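Local coordinates for uncharacterized protein AF_0924 (Archaeoglobus fulgidus, PDB 3DT5) that is of unknown function but, as the mainly helical C-terminal domain of a probable membrane protein, carries a bound calcium ion, at residues P29-K32 with A33-Y37; V100-E103 with E104-E107; K110-Y113 with T114-T118. One frame throughout, in Å; residues are numbered along the deposited sequence.

Contact 1 of 3, residues P29-K32 with A33-Y37; sequences PLIK and AFSSY
Leu-30 lies alongside the ring of Phe-34, one turn further on, with methyl CD1 beyond the CE2 corner, 3.8 Å from CE2, and the two side chains run in the same direction. Leu-30 holds CG anti to its backbone nitrogen (chi1 -171°), whereas in Phe-34 CG lies anti to the carbonyl carbon; these two settings bring the branch and the ring together. Leu-30 O also meets the ring, at its edge and in its plane, 3.4 Å from CD2, where the polarised C-H bonds would suit an oxygen. The ring belongs to an aromatic cluster, stacking on Trp-94 and meeting Phe-70 edge-to-face. The two segments span the C-terminal end of helix 16-35 and the first loop residues, where the bonding pattern changes as the chain leaves the helix. Ala-33 N still gives a regular i to i-4 bond to Pro-29 O, 3.0 Å. Phe-34 N, however, sends only a weak bond to Leu-30 O and a shorter one, 3.2 Å, to Ile-31 O, three residues back. Ser-35 OG takes this same carbonyl from the opposite face of its plane, 2.7 Å from Ile-31 O, with its torsion placing OG between the backbone nitrogen and the carbonyl carbon (chi1 71°). Two donors therefore grip Ile-31 O, both well out of the carbonyl plane, one on each face. Lys-32 O is likewise gripped twice, by Ser-35 N and, 2.8 Å away and nearly straight at 164°, by Ser-36 N. A water lies 3.3 Å from Ser-36 OG and within hydrogen-bonding reach of Lys-32 O. Ala-33 and Phe-34 both pack on Ile-47 of helix 43-52.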
loop_
_atom_site.group_PDB
_atom_site.type_symbol
_atom_site.label_atom_id
_atom_site.label_comp_id
_atom_site.label_asym_id
_atom_site.label_seq_id
_atom_site.Cartn_x
_atom_site.Cartn_y
_atom_site.Cartn_z
ATOM N N PRO A 29 2.096 5.003 3.809
ATOM C CA PRO A 29 1.181 5.726 2.912
ATOM C C PRO A 29 0.417 4.838 1.945
ATOM O O PRO A 29 -0.743 5.114 1.682
ATOM C CB PRO A 29 2.078 6.721 2.149
ATOM C CG PRO A 29 3.442 6.482 2.608
ATOM C CD PRO A 29 3.482 5.474 3.715
ATOM N N LEU A 30 1.042 3.786 1.397
ATOM C CA LEU A 30 0.318 2.980 0.395
ATOM C C LEU A 30 -0.789 2.158 1.091
ATOM O O LEU A 30 -1.933 2.030 0.558
ATOM C CB LEU A 30 1.296 2.006 -0.304
ATOM C CG LEU A 30 0.688 1.263 -1.518
ATOM C CD1 LEU A 30 0.151 2.284 -2.574
ATOM C CD2 LEU A 30 1.795 0.386 -2.143
ATOM N N ILE A 31 -0.456 1.595 2.263
ATOM C CA ILE A 31 -1.484 0.899 3.072
ATOM C C ILE A 31 -2.687 1.842 3.376
ATOM O O ILE A 31 -3.868 1.447 3.182
ATOM C CB ILE A 31 -0.885 0.233 4.374
ATOM C CG1 ILE A 31 0.048 -0.931 3.984
ATOM C CG2 ILE A 31 -2.014 -0.296 5.302
ATOM C CD1 ILE A 31 0.963 -1.426 5.144
ATOM N N LYS A 32 -2.413 3.033 3.903
ATOM C CA LYS A 32 -3.473 4.028 4.150
ATOM C C LYS A 32 -4.306 4.376 2.915
ATOM O O LYS A 32 -5.507 4.492 3.002
ATOM C CB LYS A 32 -2.891 5.287 4.768
ATOM C CG LYS A 32 -2.527 5.011 6.234
ATOM C CD LYS A 32 -2.546 6.233 7.099
ATOM C CE LYS A 32 -1.203 6.918 7.089
ATOM N NZ LYS A 32 -0.769 7.524 8.418
ATOM N N ALA A 33 -3.670 4.582 1.776
ATOM C CA ALA A 33 -4.399 4.895 0.533
ATOM C C ALA A 33 -5.455 3.859 0.194
ATOM O O ALA A 33 -6.450 4.197 -0.450
ATOM C CB ALA A 33 -3.389 5.036 -0.680
ATOM N N PHE A 34 -5.220 2.601 0.570
ATOM C CA PHE A 34 -6.175 1.517 0.250
ATOM C C PHE A 34 -6.979 0.997 1.438
ATOM O O PHE A 34 -7.733 0.050 1.290
ATOM C CB PHE A 34 -5.427 0.372 -0.459
ATOM C CG PHE A 34 -5.065 0.733 -1.879
ATOM C CD1 PHE A 34 -6.004 0.585 -2.893
ATOM C CD2 PHE A 34 -3.830 1.306 -2.175
ATOM C CE1 PHE A 34 -5.675 0.950 -4.227
ATOM C CE2 PHE A 34 -3.505 1.676 -3.496
ATOM C CZ PHE A 34 -4.445 1.496 -4.507
ATOM N N SER A 35 -6.830 1.635 2.597
ATOM C CA SER A 35 -7.518 1.159 3.790
ATOM C C SER A 35 -8.085 2.246 4.721
ATOM O O SER A 35 -8.948 1.959 5.551
ATOM C CB SER A 35 -6.610 0.206 4.573
ATOM O OG SER A 35 -5.545 0.896 5.184
ATOM N N SER A 36 -7.616 3.475 4.603
ATOM C CA SER A 36 -8.144 4.503 5.461
ATOM C C SER A 36 -9.090 5.416 4.639
ATOM O O SER A 36 -9.009 5.471 3.409
ATOM C CB SER A 36 -7.000 5.237 6.164
ATOM O OG SER A 36 -6.782 6.508 5.623
ATOM N N TYR A 37 -10.027 6.078 5.292
ATOM C CA TYR A 37 -11.028 6.875 4.553
ATOM C C TYR A 37 -10.514 8.176 3.925
ATOM O O TYR A 37 -11.215 8.814 3.125
ATOM C CB TYR A 37 -12.209 7.185 5.468
ATOM C CG TYR A 37 -13.039 5.979 5.791
ATOM C CD1 TYR A 37 -12.911 4.807 5.057
ATOM C CD2 TYR A 37 -13.982 6.016 6.822
ATOM C CE1 TYR A 37 -13.677 3.692 5.338
ATOM C CE2 TYR A 37 -14.761 4.894 7.113
ATOM C CZ TYR A 37 -14.598 3.744 6.353
ATOM O OH TYR A 37 -15.330 2.625 6.629
HETATM O O HOH W 1 -6.124 7.442 2.576
#

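Contact 2 of 3, residues V100-E103 with E104-E107; sequences VLWE and EFLE
Trp-102 receives Phe-105 and Leu-106 over one and the same face of its indole, three and four residues on along helix 88-116, the i to i+3 and i to i+4 spacing that puts side chains on one side of an alpha-helix. The indole is swung along the helix by a first torsion that sets CG opposite the backbone nitrogen (chi1 -178°), and its far end thereby comes back toward the next turn. Phe-105 shares that torsion class, and its CD2 stands above the rim of the six-membered ring, 3.5 Å from Trp-102 CZ3. The two aromatic planes are inclined at 52° with centroids 5.2 Å apart, an oblique meeting. Leu-106 takes the other course, with CG opposite the carbonyl carbon (chi1 -67°), which lays its branch over the pyrrole part. There CG makes a CH-pi contact, 4.1 Å from the centroid of the five-membered ring; CD1 sits by NE1 and CD2 beside the CE2–CZ2 edge. Pro-123, Lys-125 and Pro-126 from the loop between helix 88-116 and strand 130-131 also touch this tryptophan, while Phe-105 packs on Tyr-27 and Ile-31 of helix 16-35. Glu-104 leaves another side of the helix with its chain extended beyond CG. Its carboxylate is held by three donors: OE2 by Tyr-27 OH and Gly-59 N, OE1 by Leu-62 N, a set that would be expected to stabilise the negative charge. Beneath the side chains the backbone is regular, and Glu-104 N meets Val-100 O at 2.9 Å. Leu-106 CD1 comes to 3.3 Å from Trp-102 NE1, the closest approach of this leucine to the indole.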
loop_
_atom_site.group_PDB
_atom_site.type_symbol
_atom_site.label_atom_id
_atom_site.label_comp_id
_atom_site.label_asym_id
_atom_site.label_seq_id
_atom_site.Cartn_x
_atom_site.Cartn_y
_atom_site.Cartn_z
ATOM N N VAL A 100 0.288 -8.955 -0.469
ATOM C CA VAL A 100 1.771 -8.988 -0.413
ATOM C C VAL A 100 2.360 -7.758 0.300
ATOM O O VAL A 100 3.273 -7.904 1.103
ATOM C CB VAL A 100 2.430 -9.152 -1.818
ATOM C CG1 VAL A 100 3.955 -9.149 -1.701
ATOM C CG2 VAL A 100 1.983 -10.490 -2.439
ATOM N N LEU A 101 1.863 -6.565 -0.013
ATOM C CA LEU A 101 2.277 -5.351 0.689
ATOM C C LEU A 101 2.132 -5.476 2.224
ATOM O O LEU A 101 3.026 -5.096 3.010
ATOM C CB LEU A 101 1.402 -4.194 0.187
ATOM C CG LEU A 101 1.463 -2.818 0.908
ATOM C CD1 LEU A 101 2.781 -2.163 0.614
ATOM C CD2 LEU A 101 0.281 -1.927 0.381
ATOM N N TRP A 102 0.988 -6.013 2.655
ATOM C CA TRP A 102 0.733 -6.180 4.078
ATOM C C TRP A 102 1.745 -7.181 4.674
ATOM O O TRP A 102 2.364 -6.926 5.710
ATOM C CB TRP A 102 -0.704 -6.663 4.331
ATOM C CG TRP A 102 -0.947 -6.775 5.826
ATOM C CD1 TRP A 102 -0.991 -7.935 6.601
ATOM C CD2 TRP A 102 -1.080 -5.680 6.733
ATOM N NE1 TRP A 102 -1.189 -7.590 7.930
ATOM C CE2 TRP A 102 -1.252 -6.225 8.036
ATOM C CE3 TRP A 102 -1.136 -4.285 6.569
ATOM C CZ2 TRP A 102 -1.427 -5.416 9.167
ATOM C CZ3 TRP A 102 -1.309 -3.482 7.711
ATOM C CH2 TRP A 102 -1.458 -4.057 8.979
ATOM N N GLU A 103 1.943 -8.331 4.041
ATOM C CA GLU A 103 2.952 -9.280 4.553
ATOM C C GLU A 103 4.349 -8.635 4.653
ATOM O O GLU A 103 5.068 -8.801 5.670
ATOM C CB GLU A 103 2.974 -10.566 3.722
ATOM C CG GLU A 103 1.650 -11.379 3.777
ATOM C CD GLU A 103 1.128 -11.675 5.202
ATOM O OE1 GLU A 103 -0.089 -11.465 5.485
ATOM O OE2 GLU A 103 1.929 -12.138 6.045
ATOM N N GLU A 104 4.761 -7.917 3.613
ATOM C CA GLU A 104 6.087 -7.233 3.667
ATOM C C GLU A 104 6.142 -6.221 4.793
ATOM O O GLU A 104 7.127 -6.123 5.487
ATOM C CB GLU A 104 6.442 -6.463 2.392
ATOM C CG GLU A 104 6.857 -7.344 1.262
ATOM C CD GLU A 104 7.667 -6.637 0.208
ATOM O OE1 GLU A 104 8.218 -7.405 -0.603
ATOM O OE2 GLU A 104 7.745 -5.367 0.096
ATOM N N PHE A 105 5.092 -5.430 4.906
ATOM C CA PHE A 105 4.990 -4.422 5.955
ATOM C C PHE A 105 5.215 -5.041 7.328
ATOM O O PHE A 105 5.978 -4.512 8.107
ATOM C CB PHE A 105 3.625 -3.713 5.868
ATOM C CG PHE A 105 3.308 -2.811 7.053
ATOM C CD1 PHE A 105 4.108 -1.707 7.354
ATOM C CD2 PHE A 105 2.197 -3.079 7.855
ATOM C CE1 PHE A 105 3.798 -0.843 8.446
ATOM C CE2 PHE A 105 1.880 -2.230 8.980
ATOM C CZ PHE A 105 2.677 -1.105 9.242
ATOM N N LEU A 106 4.527 -6.121 7.649
ATOM C CA LEU A 106 4.698 -6.720 8.975
ATOM C C LEU A 106 6.132 -7.201 9.168
ATOM O O LEU A 106 6.663 -7.149 10.279
ATOM C CB LEU A 106 3.796 -7.928 9.146
ATOM C CG LEU A 106 2.290 -7.652 9.181
ATOM C CD1 LEU A 106 1.547 -9.003 9.163
ATOM C CD2 LEU A 106 1.894 -6.763 10.349
ATOM N N GLU A 107 6.767 -7.692 8.099
ATOM C CA GLU A 107 8.159 -8.136 8.240
ATOM C C GLU A 107 9.068 -6.917 8.459
ATOM O O GLU A 107 9.962 -6.939 9.286
ATOM C CB GLU A 107 8.623 -8.949 7.015
ATOM C CG GLU A 107 10.148 -9.222 7.116
ATOM C CD GLU A 107 10.617 -10.354 6.222
ATOM O OE1 GLU A 107 11.842 -10.419 5.961
ATOM O OE2 GLU A 107 9.774 -11.176 5.788
#

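Contact 3 of 3, residues K110-Y113 with T114-T118; sequences KEYY and TLSGT
Thr-114 turns its hydroxyl back onto the carbonyl of Lys-110, OG1 lying 2.8 Å from Lys-110 O, above the carbonyl plane. The torsion that puts OG1 beside the backbone nitrogen (chi1 -63°) makes this possible, and because Thr-114 N bonds to the same oxygen, Lys-110 O accepts twice from one residue. Among the other backbone bonds, Ser-116 N to Tyr-112 O is short at 2.7 Å. Gly-117 N reaches Tyr-113 O over an equal 2.7 Å but at a more bent 136°, closing the last turn. This is a helix C-terminus ended by a glycine of positive phi: Gly-117, with phi 79°, is the first residue to leave the helical conformation of helix 88-116, and the chain then swings back so that Thr-118 lies beside Tyr-113. The hydroxyls of Ser-116 and Thr-118 meet at this end. Ser-116 OG and Thr-118 OG1 are hydrogen-bonded to each other, 2.9 Å apart, and Ser-116 OG is also near Tyr-112 O and Tyr-113 O, each at best a weak bond. Contacts with the rings involve both tyrosines. Ser-116 CB lies over one face of the Tyr-112 ring, 4.0 Å from CE2, while Ser-116 OG sits at the edge of the Tyr-113 ring. Thr-118 crosses Tyr-113 at about a right angle, and OG1 stands 3.6 Å from CD1. Tyr-112 packs on Ile-19 of helix 16-35, and its OH is hydrogen-bonded to Glu-20 OE2 of the same helix.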
loop_
_atom_site.group_PDB
_atom_site.type_symbol
_atom_site.label_atom_id
_atom_site.label_comp_id
_atom_site.label_asym_id
_atom_site.label_seq_id
_atom_site.Cartn_x
_atom_site.Cartn_y
_atom_site.Cartn_z
ATOM N N LYS A 110 8.771 -5.907 11.996
ATOM C CA LYS A 110 9.548 -6.872 12.849
ATOM C C LYS A 110 11.044 -6.554 12.794
ATOM O O LYS A 110 11.722 -6.527 13.821
ATOM C CB LYS A 110 9.327 -8.349 12.481
ATOM C CG LYS A 110 7.877 -8.877 12.570
ATOM C CD LYS A 110 7.765 -10.442 12.378
ATOM C CE LYS A 110 6.596 -10.886 11.395
ATOM N NZ LYS A 110 7.023 -11.208 9.889
ATOM N N GLU A 111 11.542 -6.289 11.586
ATOM C CA GLU A 111 12.943 -5.918 11.385
ATOM C C GLU A 111 13.317 -4.602 12.088
ATOM O O GLU A 111 14.432 -4.460 12.639
ATOM C CB GLU A 111 13.230 -5.856 9.883
ATOM C CG GLU A 111 13.073 -7.255 9.262
ATOM C CD GLU A 111 13.307 -7.273 7.758
ATOM O OE1 GLU A 111 12.904 -6.297 7.064
ATOM O OE2 GLU A 111 13.843 -8.272 7.270
ATOM N N TYR A 112 12.394 -3.647 12.059
ATOM C CA TYR A 112 12.589 -2.395 12.751
ATOM C C TYR A 112 12.757 -2.626 14.264
ATOM O O TYR A 112 13.667 -2.061 14.888
ATOM C CB TYR A 112 11.394 -1.449 12.503
ATOM C CG TYR A 112 11.602 -0.162 13.281
ATOM C CD1 TYR A 112 12.444 0.829 12.785
ATOM C CD2 TYR A 112 11.039 0.014 14.548
ATOM C CE1 TYR A 112 12.688 1.995 13.491
ATOM C CE2 TYR A 112 11.276 1.191 15.284
ATOM C CZ TYR A 112 12.113 2.167 14.731
ATOM O OH TYR A 112 12.385 3.335 15.408
ATOM N N TYR A 113 11.881 -3.451 14.846
ATOM C CA TYR A 113 11.931 -3.748 16.272
ATOM C C TYR A 113 13.114 -4.637 16.652
ATOM O O TYR A 113 13.658 -4.504 17.736
ATOM C CB TYR A 113 10.624 -4.390 16.745
ATOM C CG TYR A 113 9.385 -3.540 16.556
ATOM C CD1 TYR A 113 9.377 -2.187 16.895
ATOM C CD2 TYR A 113 8.198 -4.106 16.058
ATOM C CE1 TYR A 113 8.206 -1.406 16.731
ATOM C CE2 TYR A 113 7.044 -3.356 15.888
ATOM C CZ TYR A 113 7.045 -2.006 16.221
ATOM O OH TYR A 113 5.883 -1.267 16.059
ATOM N N THR A 114 13.518 -5.539 15.758
ATOM C CA THR A 114 14.707 -6.370 15.961
ATOM C C THR A 114 15.917 -5.482 16.104
ATOM O O THR A 114 16.764 -5.709 16.963
ATOM C CB THR A 114 14.927 -7.312 14.764
ATOM O OG1 THR A 114 13.811 -8.191 14.680
ATOM C CG2 THR A 114 16.230 -8.152 14.893
ATOM N N LEU A 115 15.983 -4.476 15.233
ATOM C CA LEU A 115 17.084 -3.531 15.202
ATOM C C LEU A 115 16.990 -2.538 16.362
ATOM O O LEU A 115 17.996 -2.282 17.027
ATOM C CB LEU A 115 17.133 -2.798 13.852
ATOM C CG LEU A 115 18.289 -1.814 13.608
ATOM C CD1 LEU A 115 19.631 -2.550 13.584
ATOM C CD2 LEU A 115 18.093 -1.003 12.299
ATOM N N SER A 116 15.803 -1.995 16.618
ATOM C CA SER A 116 15.620 -0.993 17.660
ATOM C C SER A 116 15.632 -1.593 19.065
ATOM O O SER A 116 15.880 -0.888 20.043
ATOM C CB SER A 116 14.311 -0.249 17.444
ATOM O OG SER A 116 13.233 -1.046 17.878
ATOM N N GLY A 117 15.330 -2.883 19.155
ATOM C CA GLY A 117 15.329 -3.618 20.410
ATOM C C GLY A 117 14.096 -3.406 21.261
ATOM O O GLY A 117 14.059 -3.845 22.403
ATOM N N THR A 118 13.086 -2.738 20.710
ATOM C CA THR A 118 11.866 -2.427 21.455
ATOM C C THR A 118 10.778 -3.492 21.255
ATOM O O THR A 118 10.987 -4.479 20.550
ATOM C CB THR A 118 11.333 -0.996 21.149
ATOM O OG1 THR A 118 11.075 -0.866 19.749
ATOM C CG2 THR A 118 12.337 0.076 21.579
#

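How the contacts relate
Contacts 2 and 3 lie in succession on helix 88-116, their centres about 15 Å apart; contact 1 lies on helix 16-35, which packs against that long helix. Contacts 1 and 2 meet directly: Ile-31 CD1 is 3.3 Å from Phe-105 CG, and Leu-30 CG is 3.7 Å from Leu-101 CD2, so the two helices share one apolar interface. Contact 3, at the surface, comes no nearer to contact 1 than about 11 Å between nearest atoms, yet it packs on an earlier part of the same helix 16-35. The calcium ion, at a site made by Glu-44, Lys-71, Ala-74 and Asp-75, none in these contacts, lies about 10 Å from the Phe-34 side chain of contact 1.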